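Local coordinates for bifunctional purine biosynthetic protein ADE5,7 (PDB 7LVO) that makes glycinamide ribonucleotide from phosphoribosylamine, glycine and ATP in its N-terminal half, crystallised here, and performs the later AIR-forming cyclisation of purine biosynthesis in its C-terminal half, at residues A[154-159]-A[305-310]; A[300-305]-A[314-319]; A[405-410]-A[442-447]; A[429-434]-A[450-455]; A[84-89]-A[98-103]. All blocks are in the same frame, centred on the assembly; numbering follows the deposited sequence.

Burial and chemistry agree only in part: both buried contacts, 2 and 4, are apolar, but of the two surface contacts one is charged and one apolar. In contact 2 helix 287-307 meets a strand of the ATP-grasp domain, and in contact 4 two strands from different sheets of the C domain meet. Contact 3, partly buried, also joins methyl groups; it adjoins contact 4, their centres about 8 Å apart, with strands 407-411 and 427-435 paired in one sheet. Contact 1 shares helix 287-307, and Met305, with contact 2, but at the helix's surface end it turns to charge and hydrogen bonds. Contact 5, on the N domain's surface, again uses apolar groups, now with an indole face.

Contact 1: A[154-159]-A[305-310]; sequences ARHNIP and MREDGY
Arg155 and His156 converge on Asp308 where two helices of the ATP-grasp domain end near one another, each closed by a Schellman motif. Asn157 is the C-prime residue behind helix 146-155, and Gly309, with positive phi, does the same work after helix 287-307. The charged interaction comes first: Arg155 NH2 lies 2.7 Å from Asp308 OD2 in a salt bridge that is also a nearly straight hydrogen bond, at 176°. An extended start (CG opposite the backbone N, chi1 173°) followed by a bend at chi3 swings the guanidinium round to the carboxylate. A second hydrogen bond joins it, His156 NE2 donating to the same Asp308 OD2 at 3.1 Å, in the plane of the imidazole. Such a carboxylate would tend to favour a protonated histidine. Simple proximity completes the set, with Glu307 OE1 3.6 Å from His156 CE1 and the two side chains lying alongside, pointing opposite ways. Phe152 of helix 146-155 meets the His156 ring and touches Asp308. Both donors rise out of the carboxylate plane, Arg155 NH2 and His156 NE2 reaching Asp308 OD2 from its opposite faces.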
# COMPACT_ATOMS: atom_id res chain seq x y z
N ALA A 154 -6.78 -7.85 -19.49
CA ALA A 154 -7.54 -8.17 -20.70
C ALA A 154 -7.36 -9.64 -21.09
O ALA A 154 -8.33 -10.30 -21.48
CB ALA A 154 -7.11 -7.25 -21.84
N ARG A 155 -6.14 -10.16 -20.98
CA ARG A 155 -5.90 -11.55 -21.36
C ARG A 155 -6.68 -12.52 -20.48
O ARG A 155 -7.01 -13.63 -20.93
CB ARG A 155 -4.40 -11.87 -21.28
CG ARG A 155 -4.08 -13.32 -21.49
CD ARG A 155 -2.57 -13.56 -21.67
NE ARG A 155 -1.81 -13.21 -20.48
CZ ARG A 155 -1.19 -12.05 -20.30
NH1 ARG A 155 -1.21 -11.10 -21.23
NH2 ARG A 155 -0.53 -11.85 -19.17
N HIS A 156 -6.98 -12.14 -19.24
CA HIS A 156 -7.71 -13.01 -18.32
C HIS A 156 -9.13 -12.53 -18.07
O HIS A 156 -9.77 -13.00 -17.12
CB HIS A 156 -6.94 -13.11 -17.00
CG HIS A 156 -5.60 -13.75 -17.13
ND1 HIS A 156 -5.44 -15.10 -17.37
CD2 HIS A 156 -4.35 -13.23 -17.06
CE1 HIS A 156 -4.15 -15.39 -17.44
NE2 HIS A 156 -3.47 -14.27 -17.25
N ASN A 157 -9.65 -11.61 -18.88
CA ASN A 157 -11.03 -11.14 -18.77
C ASN A 157 -11.30 -10.55 -17.39
O ASN A 157 -12.37 -10.75 -16.81
CB ASN A 157 -12.01 -12.27 -19.08
CG ASN A 157 -12.11 -12.56 -20.57
OD1 ASN A 157 -12.04 -11.65 -21.40
ND2 ASN A 157 -12.29 -13.83 -20.91
N ILE A 158 -10.34 -9.79 -16.88
CA ILE A 158 -10.48 -9.11 -15.59
C ILE A 158 -11.05 -7.72 -15.86
O ILE A 158 -10.43 -6.95 -16.62
CB ILE A 158 -9.13 -9.03 -14.86
CG1 ILE A 158 -8.63 -10.46 -14.56
CG2 ILE A 158 -9.26 -8.22 -13.60
CD1 ILE A 158 -7.15 -10.55 -14.21
N PRO A 159 -12.19 -7.36 -15.28
CA PRO A 159 -12.84 -6.09 -15.65
C PRO A 159 -11.99 -4.88 -15.30
O PRO A 159 -11.57 -4.69 -14.15
CB PRO A 159 -14.15 -6.11 -14.85
CG PRO A 159 -13.91 -7.07 -13.72
CD PRO A 159 -12.97 -8.12 -14.27
N MET A 305 -1.91 -15.61 -12.71
CA MET A 305 -0.48 -15.49 -12.50
C MET A 305 0.21 -16.85 -12.56
O MET A 305 1.32 -16.96 -13.09
CB MET A 305 -0.20 -14.79 -11.17
CG MET A 305 -0.62 -13.32 -11.14
SD MET A 305 0.29 -12.29 -12.31
CE MET A 305 1.84 -12.07 -11.42
N ARG A 306 -0.43 -17.89 -12.02
CA ARG A 306 0.12 -19.24 -12.17
C ARG A 306 0.15 -19.65 -13.64
O ARG A 306 1.17 -20.13 -14.14
CB ARG A 306 -0.70 -20.25 -11.36
CG ARG A 306 -0.55 -20.13 -9.86
CD ARG A 306 -0.90 -21.44 -9.16
NE ARG A 306 -2.20 -21.97 -9.59
CZ ARG A 306 -3.37 -21.56 -9.12
NH1 ARG A 306 -3.45 -20.59 -8.22
NH2 ARG A 306 -4.49 -22.13 -9.56
N GLU A 307 -0.96 -19.46 -14.35
CA GLU A 307 -1.01 -19.83 -15.76
C GLU A 307 0.06 -19.10 -16.56
O GLU A 307 0.72 -19.70 -17.42
CB GLU A 307 -2.40 -19.53 -16.33
CG GLU A 307 -3.50 -20.38 -15.72
CD GLU A 307 -4.89 -19.92 -16.13
OE1 GLU A 307 -5.06 -18.72 -16.43
OE2 GLU A 307 -5.81 -20.77 -16.15
N ASP A 308 0.27 -17.81 -16.28
CA ASP A 308 1.30 -17.06 -16.97
C ASP A 308 2.70 -17.45 -16.53
O ASP A 308 3.67 -16.97 -17.14
CB ASP A 308 1.09 -15.56 -16.76
CG ASP A 308 -0.12 -15.02 -17.51
OD1 ASP A 308 -0.76 -15.81 -18.24
OD2 ASP A 308 -0.45 -13.83 -17.35
N GLY A 309 2.84 -18.29 -15.51
CA GLY A 309 4.12 -18.82 -15.12
C GLY A 309 4.84 -18.08 -14.01
O GLY A 309 6.02 -18.36 -13.77
N TYR A 310 4.17 -17.16 -13.32
CA TYR A 310 4.79 -16.39 -12.24
C TYR A 310 3.77 -16.19 -11.13
O TYR A 310 3.19 -15.11 -10.98
CB TYR A 310 5.31 -15.05 -12.76
CG TYR A 310 6.31 -15.21 -13.89
CD1 TYR A 310 7.65 -15.43 -13.61
CD2 TYR A 310 5.91 -15.14 -15.22
CE1 TYR A 310 8.57 -15.59 -14.63
CE2 TYR A 310 6.82 -15.29 -16.24
CZ TYR A 310 8.15 -15.51 -15.94
OH TYR A 310 9.07 -15.66 -16.96

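Contact 2: A[300-305]-A[314-319]; sequences PTIKGM and GMLFTG
Leu316 of strand 315-323 projects into the flank of helix 287-307, where Thr301 and Ile302 receive it, a helix packed on a sheet within the ATP-grasp domain. Leu316 CB starts the approach but stays 5.0 Å from Ile302 CD1. At CG, which extends opposite the backbone N (chi1 -180°), the chain is directed at the helix and then forks. On one branch Leu316 CD1 remains 4.7 Å from Thr301 CG2, so this methyl adds little across the contact. Leu316 CD2 does the touching: it rests between two methyls, 4.1 Å from Thr301 CG2 and 4.1 Å from Ile302 CD1. Ile302 starts off to one side of the strand, and its CG1 arm, carried beside the backbone N, brings CD1 to the leucine. Thr301 turns its methyl to the leucine, while OG1 is hydrogen-bonded to Val297 O one turn back and to Tyr332 OH. One leucine methyl is thus shared by two adjacent helix residues, at ordinary van der Waals distances and without a polar bond. The Leu316 side chain lies about 7 Å from that of Asn333, a predicted magnesium ligand; Tyr332 of strand 326-333 also packs on Leu316, while Ile302 reaches across to Ser247 of strand 240-248.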
# COMPACT_ATOMS: atom_id res chain seq x y z
N PRO A 300 -9.43 -14.92 -10.25
CA PRO A 300 -8.86 -14.94 -11.62
C PRO A 300 -7.47 -14.34 -11.70
O PRO A 300 -6.67 -14.77 -12.54
CB PRO A 300 -9.88 -14.13 -12.43
CG PRO A 300 -11.16 -14.28 -11.68
CD PRO A 300 -10.78 -14.34 -10.22
N THR A 301 -7.16 -13.36 -10.85
CA THR A 301 -5.81 -12.80 -10.85
C THR A 301 -4.79 -13.81 -10.35
O THR A 301 -3.76 -14.03 -10.99
CB THR A 301 -5.77 -11.53 -10.00
OG1 THR A 301 -6.57 -10.50 -10.61
CG2 THR A 301 -4.34 -11.02 -9.86
N ILE A 302 -5.07 -14.44 -9.20
CA ILE A 302 -4.13 -15.41 -8.64
C ILE A 302 -3.97 -16.60 -9.57
O ILE A 302 -2.85 -17.07 -9.80
CB ILE A 302 -4.59 -15.84 -7.23
CG1 ILE A 302 -4.59 -14.65 -6.28
CG2 ILE A 302 -3.69 -16.96 -6.70
CD1 ILE A 302 -3.25 -13.94 -6.15
N LYS A 303 -5.08 -17.11 -10.11
CA LYS A 303 -4.99 -18.21 -11.06
C LYS A 303 -4.25 -17.79 -12.32
O LYS A 303 -3.43 -18.54 -12.86
CB LYS A 303 -6.40 -18.72 -11.41
CG LYS A 303 -6.40 -19.92 -12.34
CD LYS A 303 -7.79 -20.20 -12.90
CE LYS A 303 -8.78 -20.57 -11.80
NZ LYS A 303 -10.12 -20.93 -12.37
N GLY A 304 -4.54 -16.58 -12.81
CA GLY A 304 -3.89 -16.13 -14.03
C GLY A 304 -2.39 -16.02 -13.89
O GLY A 304 -1.65 -16.30 -14.84
N MET A 305 -1.91 -15.61 -12.71
CA MET A 305 -0.48 -15.49 -12.50
C MET A 305 0.21 -16.85 -12.56
O MET A 305 1.32 -16.96 -13.09
CB MET A 305 -0.20 -14.79 -11.17
CG MET A 305 -0.62 -13.32 -11.14
SD MET A 305 0.29 -12.29 -12.31
CE MET A 305 1.84 -12.07 -11.42
N GLY A 314 2.44 -12.98 -1.46
CA GLY A 314 2.54 -11.75 -0.70
C GLY A 314 1.21 -11.08 -0.48
O GLY A 314 0.17 -11.76 -0.36
N MET A 315 1.21 -9.75 -0.41
CA MET A 315 0.01 -8.96 -0.17
C MET A 315 -0.44 -8.36 -1.50
O MET A 315 0.23 -7.47 -2.05
CB MET A 315 0.27 -7.87 0.87
CG MET A 315 -0.77 -6.76 0.90
SD MET A 315 -2.47 -7.37 0.85
CE MET A 315 -2.50 -8.43 2.30
N LEU A 316 -1.57 -8.85 -2.02
CA LEU A 316 -2.16 -8.31 -3.23
C LEU A 316 -3.13 -7.20 -2.85
O LEU A 316 -4.19 -7.46 -2.26
CB LEU A 316 -2.87 -9.41 -4.02
CG LEU A 316 -3.53 -8.95 -5.32
CD1 LEU A 316 -2.47 -8.55 -6.33
CD2 LEU A 316 -4.45 -10.03 -5.88
N PHE A 317 -2.77 -5.96 -3.17
CA PHE A 317 -3.61 -4.79 -2.93
C PHE A 317 -4.24 -4.39 -4.27
O PHE A 317 -3.55 -3.89 -5.17
CB PHE A 317 -2.80 -3.64 -2.34
CG PHE A 317 -3.59 -2.37 -2.12
CD1 PHE A 317 -3.99 -1.59 -3.19
CD2 PHE A 317 -3.91 -1.96 -0.84
CE1 PHE A 317 -4.71 -0.42 -2.98
CE2 PHE A 317 -4.63 -0.79 -0.63
CZ PHE A 317 -5.02 -0.03 -1.71
N THR A 318 -5.55 -4.60 -4.39
CA THR A 318 -6.28 -4.29 -5.61
C THR A 318 -7.13 -3.06 -5.37
O THR A 318 -7.98 -3.05 -4.47
CB THR A 318 -7.16 -5.47 -6.04
OG1 THR A 318 -6.36 -6.65 -6.11
CG2 THR A 318 -7.79 -5.20 -7.40
N GLY A 319 -6.89 -2.01 -6.15
CA GLY A 319 -7.69 -0.80 -6.07
C GLY A 319 -8.83 -0.83 -7.05
O GLY A 319 -8.61 -0.85 -8.26

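Contact 3: A[405-410]-A[442-447]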
# COMPACT_ATOMS: atom_id res chain seq x y z
N GLU A 405 -7.67 5.67 25.50
CA GLU A 405 -7.40 4.27 25.82
C GLU A 405 -7.23 3.43 24.56
O GLU A 405 -6.28 2.64 24.45
CB GLU A 405 -8.53 3.71 26.69
CG GLU A 405 -8.31 2.29 27.16
CD GLU A 405 -9.42 1.81 28.09
OE1 GLU A 405 -10.32 2.62 28.41
OE2 GLU A 405 -9.37 0.64 28.50
N GLY A 406 -8.14 3.58 23.60
CA GLY A 406 -8.14 2.70 22.44
C GLY A 406 -7.59 3.32 21.17
O GLY A 406 -7.99 2.93 20.07
N VAL A 407 -6.67 4.26 21.31
CA VAL A 407 -6.06 4.95 20.18
C VAL A 407 -4.64 4.43 20.01
O VAL A 407 -3.89 4.31 20.98
CB VAL A 407 -6.06 6.47 20.38
CG1 VAL A 407 -5.34 7.16 19.24
CG2 VAL A 407 -7.48 6.99 20.50
N GLU A 408 -4.27 4.12 18.76
CA GLU A 408 -2.92 3.72 18.40
C GLU A 408 -2.36 4.75 17.43
O GLU A 408 -3.00 5.08 16.43
CB GLU A 408 -2.89 2.33 17.77
CG GLU A 408 -3.29 1.21 18.73
CD GLU A 408 -2.34 1.08 19.91
OE1 GLU A 408 -1.19 1.57 19.80
OE2 GLU A 408 -2.74 0.50 20.94
N VAL A 409 -1.16 5.25 17.73
CA VAL A 409 -0.49 6.25 16.91
C VAL A 409 0.63 5.55 16.16
O VAL A 409 1.60 5.08 16.78
CB VAL A 409 0.04 7.42 17.75
CG1 VAL A 409 0.73 8.45 16.85
CG2 VAL A 409 -1.08 8.05 18.55
N PHE A 410 0.53 5.50 14.84
CA PHE A 410 1.56 4.92 13.99
C PHE A 410 2.28 6.05 13.27
O PHE A 410 1.65 6.86 12.58
CB PHE A 410 0.95 3.93 12.98
CG PHE A 410 0.23 2.79 13.64
CD1 PHE A 410 0.90 1.93 14.50
CD2 PHE A 410 -1.13 2.56 13.39
CE1 PHE A 410 0.24 0.87 15.10
CE2 PHE A 410 -1.79 1.50 13.98
CZ PHE A 410 -1.11 0.66 14.84
N VAL A 442 -14.46 6.74 14.44
CA VAL A 442 -14.11 8.07 13.95
C VAL A 442 -13.89 9.03 15.11
O VAL A 442 -12.85 9.70 15.20
CB VAL A 442 -15.20 8.60 12.99
CG1 VAL A 442 -14.90 10.03 12.59
CG2 VAL A 442 -15.30 7.70 11.77
N ASP A 443 -14.86 9.12 16.02
CA ASP A 443 -14.74 10.05 17.14
C ASP A 443 -13.52 9.73 17.99
O ASP A 443 -12.82 10.63 18.45
CB ASP A 443 -16.01 10.01 17.99
CG ASP A 443 -17.21 10.62 17.29
OD1 ASP A 443 -17.03 11.23 16.20
OD2 ASP A 443 -18.33 10.49 17.82
N LEU A 444 -13.26 8.44 18.23
CA LEU A 444 -12.12 8.06 19.06
C LEU A 444 -10.81 8.46 18.41
O LEU A 444 -9.91 8.99 19.07
CB LEU A 444 -12.16 6.56 19.33
CG LEU A 444 -11.14 5.99 20.31
CD1 LEU A 444 -11.18 6.71 21.65
CD2 LEU A 444 -11.39 4.50 20.50
N ALA A 445 -10.68 8.23 17.10
CA ALA A 445 -9.46 8.63 16.40
C ALA A 445 -9.22 10.13 16.53
O ALA A 445 -8.11 10.58 16.83
CB ALA A 445 -9.54 8.22 14.93
N TYR A 446 -10.27 10.93 16.31
CA TYR A 446 -10.11 12.38 16.43
C TYR A 446 -9.92 12.82 17.87
O TYR A 446 -9.43 13.93 18.11
CB TYR A 446 -11.32 13.09 15.81
CG TYR A 446 -11.29 13.11 14.30
CD1 TYR A 446 -10.41 13.94 13.62
CD2 TYR A 446 -12.12 12.29 13.55
CE1 TYR A 446 -10.37 13.97 12.25
CE2 TYR A 446 -12.08 12.31 12.17
CZ TYR A 446 -11.20 13.16 11.53
OH TYR A 446 -11.15 13.19 10.15
N SER A 447 -10.28 11.99 18.84
CA SER A 447 -9.99 12.31 20.24
C SER A 447 -8.49 12.26 20.51
O SER A 447 -7.96 13.05 21.29
CB SER A 447 -10.73 11.34 21.16
OG SER A 447 -12.13 11.41 20.94
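Val407 and Leu444 meet where strand 407-411 passes close to helix 438-449, the backbones drawing nearest at Val407 CA and Ala445 CA, 6.3 Å apart. Ala445 marks the closest approach, but Leu444 beside it makes the contact. Val407 brings CG2 to the helix. That methyl lies 3.8 Å from Leu444 CG and 3.9 Å from Leu444 CD1, and it also approaches the helix backbone, 3.5 Å from Leu444 O. The valine therefore touches the leucine at its branch point as well as at a methyl. Leu444 has its CG swung to the far side from the backbone N (chi1 -174°), and its CD2 rests 3.8 Å from Gly406 O, just ahead of the strand. One turn along, Ser447 bends back on its own helix: its OG donates to Asp443 O at 2.7 Å, from above the carbonyl plane, while Ser447 N reaches the same oxygen from the opposite face. Val431 touches Val407 and Ala433 touches Leu444, both from the neighbouring strand 427-435. Here, in the C domain of the GAR synthetase half, the arrangement is that of a helix packed on one face of an antiparallel sheet, over strand 407-411, outermost in this chain's sheet, through aliphatic side chains.

Contact 4: A[429-434]-A[450-455]; sequences LAVCAS and SQISFQ
Ile452 packs against Leu429 and Val431, joining two strands that belong to different sheets of the C domain. The tight part is at the tip of the isoleucine. Ile452 CD1 lies only 3.5 Å from Val431 CG2, and 3.9 Å from Leu429 CD1. Leu429 comes head on, tip to tip with Ile452, and its second methyl CD2 rests 4.0 Å from Ile452 CG2, so both branches of each residue are used. The leucine takes up the crowded position, CG set between the backbone N and the carbonyl carbon (chi1 58°). The isoleucine keeps CG2 opposite its backbone N, and its CG1, beside the backbone N, carries CD1 toward Val431. Packing slackens along the chain: Phe454 CE2 stops 5.1 Å from Leu429 CD2, while Ser450, Ser453 and Gln455 sit on the solvent side. The backbones stand well apart, Val431 CA and Ile452 CA being 9.2 Å from each other. Strand 452-453 has its hydrogen-bonding partner in strand 399-400, whereas strand 427-435 pairs with 377-384 and 407-411. Val409 and Leu383 from these flanking strands also press on Ile452. With no hydrogen bond across the interface, the two strands are joined by apolar packing of methyl groups, which sets position by shape and carries no directional bond.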
# COMPACT_ATOMS: atom_id res chain seq x y z
N LEU A 429 2.23 11.17 10.77
CA LEU A 429 1.75 10.04 11.54
C LEU A 429 0.27 9.84 11.25
O LEU A 429 -0.36 10.61 10.52
CB LEU A 429 2.02 10.24 13.04
CG LEU A 429 1.44 11.48 13.73
CD1 LEU A 429 -0.06 11.33 13.97
CD2 LEU A 429 2.16 11.74 15.03
N ALA A 430 -0.29 8.78 11.83
CA ALA A 430 -1.70 8.46 11.69
C ALA A 430 -2.26 8.10 13.06
O ALA A 430 -1.68 7.28 13.77
CB ALA A 430 -1.90 7.30 10.70
N VAL A 431 -3.37 8.73 13.42
CA VAL A 431 -4.08 8.44 14.66
C VAL A 431 -5.21 7.48 14.32
O VAL A 431 -6.08 7.81 13.51
CB VAL A 431 -4.61 9.72 15.32
CG1 VAL A 431 -5.23 9.39 16.68
CG2 VAL A 431 -3.50 10.74 15.48
N CYS A 432 -5.19 6.29 14.91
CA CYS A 432 -6.05 5.19 14.49
C CYS A 432 -6.79 4.62 15.68
O CYS A 432 -6.34 4.72 16.83
CB CYS A 432 -5.22 4.09 13.82
SG CYS A 432 -4.00 4.71 12.62
N ALA A 433 -7.95 4.02 15.40
CA ALA A 433 -8.78 3.44 16.44
C ALA A 433 -9.79 2.48 15.82
O ALA A 433 -10.15 2.60 14.64
CB ALA A 433 -9.50 4.52 17.25
N SER A 434 -10.24 1.53 16.63
CA SER A 434 -11.32 0.63 16.27
C SER A 434 -12.42 0.71 17.32
O SER A 434 -12.18 1.11 18.46
CB SER A 434 -10.83 -0.82 16.14
OG SER A 434 -10.38 -1.32 17.38
N SER A 450 -6.14 15.47 19.61
CA SER A 450 -5.96 16.58 20.53
C SER A 450 -4.72 16.44 21.39
O SER A 450 -4.28 17.42 22.00
CB SER A 450 -7.19 16.70 21.43
OG SER A 450 -8.39 16.73 20.67
N GLN A 451 -4.14 15.24 21.46
CA GLN A 451 -2.95 14.99 22.25
C GLN A 451 -1.67 15.02 21.42
O GLN A 451 -0.61 14.60 21.90
CB GLN A 451 -3.07 13.63 22.96
CG GLN A 451 -4.37 13.46 23.74
CD GLN A 451 -4.54 14.51 24.81
OE1 GLN A 451 -3.59 15.18 25.21
NE2 GLN A 451 -5.78 14.67 25.29
N ILE A 452 -1.75 15.48 20.18
CA ILE A 452 -0.59 15.57 19.29
C ILE A 452 -0.54 16.99 18.74
O ILE A 452 -1.57 17.54 18.33
CB ILE A 452 -0.66 14.54 18.14
CG1 ILE A 452 -0.82 13.13 18.70
CG2 ILE A 452 0.59 14.64 17.26
CD1 ILE A 452 -1.06 12.07 17.65
N SER A 453 0.65 17.58 18.72
CA SER A 453 0.80 18.95 18.25
C SER A 453 2.20 19.16 17.69
O SER A 453 3.19 18.82 18.34
CB SER A 453 0.52 19.95 19.38
OG SER A 453 0.63 21.28 18.93
N PHE A 454 2.27 19.72 16.48
CA PHE A 454 3.53 20.19 15.92
C PHE A 454 3.21 21.32 14.95
O PHE A 454 2.15 21.34 14.32
CB PHE A 454 4.32 19.07 15.24
CG PHE A 454 3.59 18.38 14.13
CD1 PHE A 454 3.68 18.84 12.83
CD2 PHE A 454 2.82 17.25 14.39
CE1 PHE A 454 3.01 18.19 11.80
CE2 PHE A 454 2.15 16.60 13.37
CZ PHE A 454 2.24 17.07 12.08
N GLN A 455 4.15 22.26 14.84
CA GLN A 455 3.94 23.46 14.04
C GLN A 455 3.53 23.10 12.62
O GLN A 455 4.20 22.31 11.95
CB GLN A 455 5.21 24.31 14.03
CG GLN A 455 5.07 25.65 13.33
CD GLN A 455 4.11 26.59 14.06
OE1 GLN A 455 4.04 26.59 15.29
NE2 GLN A 455 3.37 27.38 13.29

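Contact 5: A[84-89]-A[98-103]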
# COMPACT_ATOMS: atom_id res chain seq x y z
N LEU A 84 17.34 0.03 12.09
CA LEU A 84 18.63 -0.27 11.46
C LEU A 84 18.93 0.83 10.45
O LEU A 84 18.36 0.83 9.35
CB LEU A 84 18.62 -1.64 10.81
CG LEU A 84 19.88 -2.05 10.05
CD1 LEU A 84 21.07 -2.16 11.00
CD2 LEU A 84 19.65 -3.38 9.32
N ALA A 85 19.81 1.76 10.81
CA ALA A 85 20.18 2.87 9.93
C ALA A 85 21.27 2.39 8.99
O ALA A 85 22.46 2.62 9.18
CB ALA A 85 20.62 4.08 10.74
N LEU A 86 20.84 1.68 7.94
CA LEU A 86 21.74 1.10 6.96
C LEU A 86 21.13 1.23 5.58
O LEU A 86 19.91 1.05 5.42
CB LEU A 86 22.02 -0.38 7.27
CG LEU A 86 23.06 -1.06 6.39
CD1 LEU A 86 24.45 -0.54 6.70
CD2 LEU A 86 22.99 -2.58 6.55
N PRO A 87 21.93 1.54 4.56
CA PRO A 87 21.38 1.57 3.20
C PRO A 87 21.04 0.18 2.70
O PRO A 87 21.62 -0.82 3.14
CB PRO A 87 22.51 2.20 2.37
CG PRO A 87 23.44 2.84 3.36
CD PRO A 87 23.33 2.00 4.61
N TRP A 88 20.10 0.12 1.76
CA TRP A 88 19.71 -1.15 1.18
C TRP A 88 20.70 -1.64 0.13
O TRP A 88 20.81 -2.85 -0.11
CB TRP A 88 18.32 -1.04 0.53
CG TRP A 88 17.21 -0.76 1.49
CD1 TRP A 88 17.26 -0.83 2.85
CD2 TRP A 88 15.89 -0.36 1.15
NE1 TRP A 88 16.05 -0.49 3.38
CE2 TRP A 88 15.18 -0.20 2.36
CE3 TRP A 88 15.22 -0.11 -0.05
CZ2 TRP A 88 13.84 0.18 2.40
CZ3 TRP A 88 13.89 0.26 -0.01
CH2 TRP A 88 13.22 0.40 1.21
N GLY A 89 21.42 -0.72 -0.50
CA GLY A 89 22.23 -1.07 -1.66
C GLY A 89 21.43 -0.99 -2.94
O GLY A 89 20.22 -1.23 -2.98
N VAL A 98 21.23 -7.31 2.11
CA VAL A 98 21.22 -8.76 1.95
C VAL A 98 22.36 -9.39 2.73
O VAL A 98 22.19 -10.41 3.40
CB VAL A 98 21.28 -9.13 0.46
CG1 VAL A 98 21.46 -10.63 0.29
CG2 VAL A 98 20.01 -8.66 -0.25
N GLU A 99 23.56 -8.79 2.65
CA GLU A 99 24.69 -9.30 3.41
C GLU A 99 24.47 -9.12 4.91
O GLU A 99 24.81 -10.00 5.70
CB GLU A 99 25.97 -8.60 2.97
CG GLU A 99 27.23 -9.11 3.66
CD GLU A 99 28.49 -8.45 3.13
OE1 GLU A 99 28.38 -7.62 2.20
OE2 GLU A 99 29.58 -8.75 3.66
N TRP A 100 23.88 -7.99 5.31
CA TRP A 100 23.54 -7.80 6.72
C TRP A 100 22.56 -8.87 7.19
O TRP A 100 22.78 -9.51 8.22
CB TRP A 100 22.96 -6.40 6.92
CG TRP A 100 22.74 -6.04 8.36
CD1 TRP A 100 23.59 -5.36 9.17
CD2 TRP A 100 21.58 -6.34 9.15
NE1 TRP A 100 23.05 -5.21 10.42
CE2 TRP A 100 21.81 -5.80 10.44
CE3 TRP A 100 20.38 -7.00 8.91
CZ2 TRP A 100 20.89 -5.91 11.47
CZ3 TRP A 100 19.46 -7.11 9.93
CH2 TRP A 100 19.72 -6.57 11.20
N ALA A 101 21.47 -9.06 6.45
CA ALA A 101 20.47 -10.05 6.86
C ALA A 101 21.09 -11.44 6.97
O ALA A 101 20.78 -12.19 7.90
CB ALA A 101 19.31 -10.06 5.87
N GLN A 102 21.97 -11.80 6.03
CA GLN A 102 22.59 -13.12 6.07
C GLN A 102 23.41 -13.31 7.33
O GLN A 102 23.33 -14.37 7.98
CB GLN A 102 23.47 -13.31 4.83
CG GLN A 102 24.02 -14.71 4.67
CD GLN A 102 24.81 -14.89 3.39
OE1 GLN A 102 25.07 -13.92 2.67
NE2 GLN A 102 25.20 -16.12 3.10
N LYS A 103 24.20 -12.31 7.71
CA LYS A 103 25.02 -12.42 8.91
C LYS A 103 24.19 -12.39 10.19
O LYS A 103 24.65 -12.88 11.23
CB LYS A 103 26.05 -11.29 8.95
CG LYS A 103 27.04 -11.30 7.79
CD LYS A 103 27.90 -12.56 7.80
CE LYS A 103 28.98 -12.51 6.73
NZ LYS A 103 28.41 -12.41 5.35
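Trp100 presents one face of its indole to Leu84, whose CD2 methyl sits over the six-membered ring, 3.4 Å from the ring centroid and 8° off the ring normal. This CH-pi contact also brings Leu84 CD2 to 3.4 Å from Trp100 CE2. The other methyl, Leu84 CD1, lies on the same side of the plane but beyond the ring rim, 3.7 Å from Trp100 NE1. Leu86 meets the group differently: its CD2 comes in obliquely, neither over the face nor at the edge, 3.8 Å from Trp100 CB and 3.9 Å from Trp100 CD1, so it touches the tryptophan near where the side chain leaves the helix. A first torsion of -173° carries CG of the tryptophan to the far side from its backbone N and swings the indole outward toward the loop. Between the two leucines Ala85 is the centre of an inverse gamma turn, with a weak bond from Leu86 N to Leu84 O, and the side chains of Leu84 and Leu86 both point to the helix. Near the surface of the N domain, whose parallel sheet resembles a Rossmann fold, this loop follows strand 81-83 and leads into helix 95-104, with Ser96 OG hydrogen-bonded to Pro87 O. Trp100 also rests on Arg64 and Val66 of strand 62-67, while Leu84 touches Val66 and Ile97, linking loop, helix and sheet.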